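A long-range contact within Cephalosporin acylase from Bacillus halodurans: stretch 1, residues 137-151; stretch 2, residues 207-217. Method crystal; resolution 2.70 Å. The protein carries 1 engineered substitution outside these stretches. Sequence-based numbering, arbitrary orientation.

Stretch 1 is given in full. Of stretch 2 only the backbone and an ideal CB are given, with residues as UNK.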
# COMPACT_ATOMS: atom_id res chain seq x y z
N PRO D 137 43.32 -24.15 -9.10
CA PRO D 137 43.10 -25.52 -8.65
C PRO D 137 41.98 -25.55 -7.61
O PRO D 137 41.75 -24.55 -6.91
CB PRO D 137 44.44 -25.91 -8.03
CG PRO D 137 45.03 -24.61 -7.57
CD PRO D 137 44.58 -23.59 -8.58
N LEU D 138 41.29 -26.68 -7.52
CA LEU D 138 40.16 -26.87 -6.62
C LEU D 138 40.47 -26.46 -5.18
O LEU D 138 39.60 -25.94 -4.48
CB LEU D 138 39.72 -28.34 -6.67
CG LEU D 138 38.24 -28.67 -6.54
CD1 LEU D 138 37.41 -27.74 -7.41
CD2 LEU D 138 38.00 -30.11 -6.92
N ALA D 139 41.72 -26.67 -4.76
CA ALA D 139 42.16 -26.32 -3.41
C ALA D 139 42.22 -24.82 -3.12
O ALA D 139 42.13 -24.40 -1.98
CB ALA D 139 43.50 -26.96 -3.13
N ALA D 140 42.37 -24.02 -4.17
CA ALA D 140 42.32 -22.58 -4.04
C ALA D 140 40.88 -22.15 -3.93
O ALA D 140 40.51 -21.38 -3.05
CB ALA D 140 42.95 -21.90 -5.23
N SER D 141 40.08 -22.66 -4.87
CA SER D 141 38.72 -22.17 -5.03
C SER D 141 37.81 -22.66 -3.92
O SER D 141 36.82 -22.01 -3.62
CB SER D 141 38.16 -22.43 -6.45
OG SER D 141 38.23 -23.79 -6.83
N LEU D 142 38.15 -23.76 -3.27
CA LEU D 142 37.32 -24.13 -2.12
C LEU D 142 37.94 -23.93 -0.73
O LEU D 142 37.47 -24.47 0.27
CB LEU D 142 36.60 -25.48 -2.33
CG LEU D 142 37.24 -26.84 -2.39
CD1 LEU D 142 37.02 -27.50 -1.07
CD2 LEU D 142 36.54 -27.62 -3.45
N ALA D 143 38.96 -23.09 -0.68
CA ALA D 143 39.61 -22.73 0.58
C ALA D 143 38.77 -21.89 1.54
O ALA D 143 38.79 -22.14 2.75
CB ALA D 143 40.98 -22.08 0.33
N PRO D 144 38.04 -20.86 1.04
CA PRO D 144 37.17 -20.11 1.95
C PRO D 144 36.12 -20.98 2.59
O PRO D 144 35.83 -20.82 3.77
CB PRO D 144 36.51 -19.08 1.04
CG PRO D 144 37.40 -18.95 -0.12
CD PRO D 144 37.99 -20.31 -0.33
N ALA D 145 35.55 -21.90 1.82
CA ALA D 145 34.59 -22.88 2.31
C ALA D 145 35.15 -23.65 3.50
O ALA D 145 34.45 -23.83 4.50
CB ALA D 145 34.20 -23.85 1.21
N ILE D 146 36.41 -24.07 3.38
CA ILE D 146 37.16 -24.77 4.44
C ILE D 146 37.36 -23.86 5.64
O ILE D 146 37.10 -24.25 6.77
CB ILE D 146 38.53 -25.29 3.93
CG1 ILE D 146 38.32 -26.40 2.90
CG2 ILE D 146 39.38 -25.78 5.07
CD1 ILE D 146 39.51 -26.63 1.98
N ARG D 147 37.80 -22.64 5.37
CA ARG D 147 38.01 -21.64 6.41
C ARG D 147 36.74 -21.39 7.23
O ARG D 147 36.81 -21.23 8.44
CB ARG D 147 38.50 -20.33 5.79
CG ARG D 147 39.12 -19.32 6.76
CD ARG D 147 38.96 -17.85 6.31
NE ARG D 147 38.79 -17.65 4.86
CZ ARG D 147 39.75 -17.76 3.93
NH1 ARG D 147 41.00 -18.09 4.26
NH2 ARG D 147 39.46 -17.54 2.66
N TYR D 148 35.59 -21.37 6.55
CA TYR D 148 34.31 -21.13 7.22
C TYR D 148 33.92 -22.32 8.07
O TYR D 148 33.38 -22.16 9.16
CB TYR D 148 33.19 -20.84 6.21
CG TYR D 148 33.23 -19.46 5.57
CD1 TYR D 148 33.00 -19.31 4.20
CD2 TYR D 148 33.47 -18.31 6.32
CE1 TYR D 148 33.03 -18.06 3.60
CE2 TYR D 148 33.50 -17.06 5.73
CZ TYR D 148 33.27 -16.94 4.36
OH TYR D 148 33.30 -15.71 3.75
N ALA D 149 34.18 -23.52 7.57
CA ALA D 149 33.80 -24.72 8.30
C ALA D 149 34.62 -24.89 9.57
O ALA D 149 34.08 -25.29 10.59
CB ALA D 149 33.93 -25.93 7.40
N GLU D 150 35.91 -24.56 9.51
CA GLU D 150 36.82 -24.70 10.66
C GLU D 150 36.61 -23.62 11.72
O GLU D 150 36.54 -23.91 12.91
CB GLU D 150 38.28 -24.71 10.21
CG GLU D 150 38.82 -26.10 9.95
CD GLU D 150 40.28 -26.12 9.57
OE1 GLU D 150 40.70 -25.28 8.75
OE2 GLU D 150 41.01 -26.99 10.09
N GLU D 151 36.51 -22.37 11.27
CA GLU D 151 36.42 -21.24 12.18
C GLU D 151 34.99 -20.98 12.63
O GLU D 151 34.76 -20.54 13.74
CB GLU D 151 37.04 -19.99 11.55
CG GLU D 151 38.57 -20.06 11.46
CD GLU D 151 39.16 -19.10 10.43
OE1 GLU D 151 40.28 -19.38 9.95
OE2 GLU D 151 38.51 -18.07 10.11
N UNK D 207 36.57 -32.99 4.96
CA UNK D 207 36.14 -33.59 3.72
C UNK D 207 36.30 -32.64 2.53
O UNK D 207 36.67 -33.08 1.43
CB UNK D 207 34.68 -34.04 3.84
N UNK D 208 36.07 -31.35 2.74
CA UNK D 208 36.29 -30.38 1.67
C UNK D 208 37.77 -30.31 1.32
O UNK D 208 38.12 -30.25 0.15
CB UNK D 208 35.77 -29.00 2.08
N UNK D 209 38.63 -30.35 2.33
CA UNK D 209 40.06 -30.46 2.11
C UNK D 209 40.40 -31.76 1.36
O UNK D 209 41.22 -31.75 0.44
CB UNK D 209 40.80 -30.40 3.45
N UNK D 210 39.73 -32.85 1.71
CA UNK D 210 40.03 -34.13 1.09
C UNK D 210 39.65 -34.14 -0.39
O UNK D 210 40.32 -34.80 -1.18
CB UNK D 210 39.30 -35.25 1.83
N UNK D 211 38.59 -33.42 -0.77
CA UNK D 211 38.21 -33.38 -2.19
C UNK D 211 38.97 -32.31 -2.94
O UNK D 211 39.12 -32.40 -4.16
CB UNK D 211 36.71 -33.14 -2.34
N UNK D 212 39.47 -31.32 -2.21
CA UNK D 212 40.35 -30.31 -2.78
C UNK D 212 41.67 -30.94 -3.23
O UNK D 212 42.16 -30.65 -4.33
CB UNK D 212 40.61 -29.19 -1.77
N UNK D 213 42.21 -31.82 -2.39
CA UNK D 213 43.51 -32.45 -2.59
C UNK D 213 43.47 -33.67 -3.49
O UNK D 213 44.51 -34.23 -3.82
CB UNK D 213 44.10 -32.85 -1.24
N UNK D 214 42.28 -34.08 -3.91
CA UNK D 214 42.16 -35.26 -4.76
C UNK D 214 41.45 -34.98 -6.08
O UNK D 214 41.30 -35.88 -6.90
CB UNK D 214 41.41 -36.36 -4.01
N UNK D 215 41.04 -33.72 -6.30
CA UNK D 215 40.17 -33.34 -7.42
C UNK D 215 38.86 -34.14 -7.43
O UNK D 215 38.41 -34.62 -8.48
CB UNK D 215 40.91 -33.54 -8.75
N UNK D 216 38.29 -34.30 -6.25
CA UNK D 216 37.03 -35.00 -6.08
C UNK D 216 37.16 -36.50 -6.08
O UNK D 216 36.17 -37.20 -5.88
CB UNK D 216 36.06 -34.58 -7.18
N UNK D 217 38.37 -37.01 -6.29
CA UNK D 217 38.59 -38.45 -6.43
C UNK D 217 38.32 -39.22 -5.14
O UNK D 217 37.83 -40.36 -5.18
CB UNK D 217 40.03 -38.71 -6.89

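Helix 207-212 runs nearly antiparallel to helix 143-151, at 159° between N-to-C directions and with axes 9.5 Å apart at closest approach. Position 207 has nothing of stretch 1 within 5.5 Å of its ideal CB, so this contact scarcely restricts it; the residue is T207.

Position 208 is different. Its CA-to-CB bond points toward stretch 1, and the ideal CB lies 3.7 Å from both L142 CD1 and I146 CG1, with A145 CB 5.5 Å away. Such wholly aliphatic surroundings suit leucine, isoleucine, valine or methionine. The residue is L208: its CB packs against I146 CG1 (3.7 Å) and L142 CD1 (3.7 Å), while its CD1 reaches A145 CB at 3.9 Å. L142 CD1 also comes to 3.2 Å from the L208 carbonyl O, a very close approach.

At 209 the bond points sideways, with I146 CD1 4.2 Å from the ideal CB and the carboxylate of E150 farther along. A short apolar residue would fit locally, but a long basic one, lysine or arginine, could pass I146 and meet the charge. R209 does so. Its NH2 forms a salt bridge with E150 OE2 (2.9 Å) that includes a weak hydrogen bond, the N-H...O angle being 137°. E150 OE2 lies at the guanidinium edge, whereas I146 CG2 covers one face, 3.8 Å from NH1.

Positions 210 and 211 have no neighbour from stretch 1 within 5.5 Å of the ideal CB, and many residues would serve. They are S210 and I211; the carbonyl O of I211 lies 3.8 Å from L138 CD2.

At 212 the backbones close to 4.4 Å between CA atoms, opposite A139. The ideal CB is already 3.7 Å from A139 CA and 4.0 Å from L142 CD1, which favours a small residue, such as alanine or glycine. A212 packs its CB 3.9 Å from A139 CB.

Positions 213 and 214 point away and admit many side chains, polar ones included. They are E213 and S214; S214 OG donates to S210 O (3.0 Å).

Position 215 has phi/psi of 55/43, which asparagine, glycine or aspartate tolerates well. Nearby, L138 offers aliphatic carbon and a backbone N. N215 turns its end nearer, placing OD1 3.8 Å from L138 CB; one water accepts from L138 N (2.9 Å) and donates to N215 OD1 (2.7 Å).

Position 216, with phi of 80°, favours glycine, and G216 continues the type I' turn. Position 217 is out of reach and unconstrained here; it is E217.

Stretch 2 (207-217) TLRSIAESNGE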
# COMPACT_ATOMS: atom_id res chain seq x y z
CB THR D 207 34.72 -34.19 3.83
OG1 THR D 207 34.30 -34.67 2.55
CG2 THR D 207 33.75 -33.16 4.27
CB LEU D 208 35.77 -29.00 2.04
CG LEU D 208 34.25 -28.82 1.91
CD1 LEU D 208 33.84 -27.48 2.50
CD2 LEU D 208 33.75 -28.96 0.47
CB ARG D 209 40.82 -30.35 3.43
CG ARG D 209 42.33 -30.17 3.29
CD ARG D 209 42.85 -29.06 4.19
NE ARG D 209 42.18 -29.04 5.49
CZ ARG D 209 42.22 -28.02 6.36
NH1 ARG D 209 42.90 -26.92 6.08
NH2 ARG D 209 41.56 -28.11 7.50
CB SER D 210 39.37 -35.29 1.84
OG SER D 210 39.80 -36.55 1.34
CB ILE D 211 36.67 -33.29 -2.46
CG1 ILE D 211 36.02 -32.18 -1.66
CG2 ILE D 211 35.98 -34.60 -2.13
CD1 ILE D 211 34.58 -32.49 -1.29
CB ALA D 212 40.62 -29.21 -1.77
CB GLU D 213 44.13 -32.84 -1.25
CG GLU D 213 44.58 -31.65 -0.41
CD GLU D 213 44.95 -32.04 1.00
OE1 GLU D 213 45.19 -31.11 1.82
OE2 GLU D 213 45.02 -33.25 1.30
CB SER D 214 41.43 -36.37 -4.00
OG SER D 214 40.06 -36.05 -3.85
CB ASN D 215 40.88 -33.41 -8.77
CG ASN D 215 41.70 -32.16 -9.07
OD1 ASN D 215 41.20 -31.04 -8.96
ND2 ASN D 215 42.95 -32.35 -9.45
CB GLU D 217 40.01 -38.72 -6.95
CG GLU D 217 40.13 -39.87 -7.95
CD GLU D 217 39.45 -39.58 -9.28
OE1 GLU D 217 39.13 -38.41 -9.56
OE2 GLU D 217 39.23 -40.54 -10.05
O HOH W 1 42.73 -29.09 -8.02
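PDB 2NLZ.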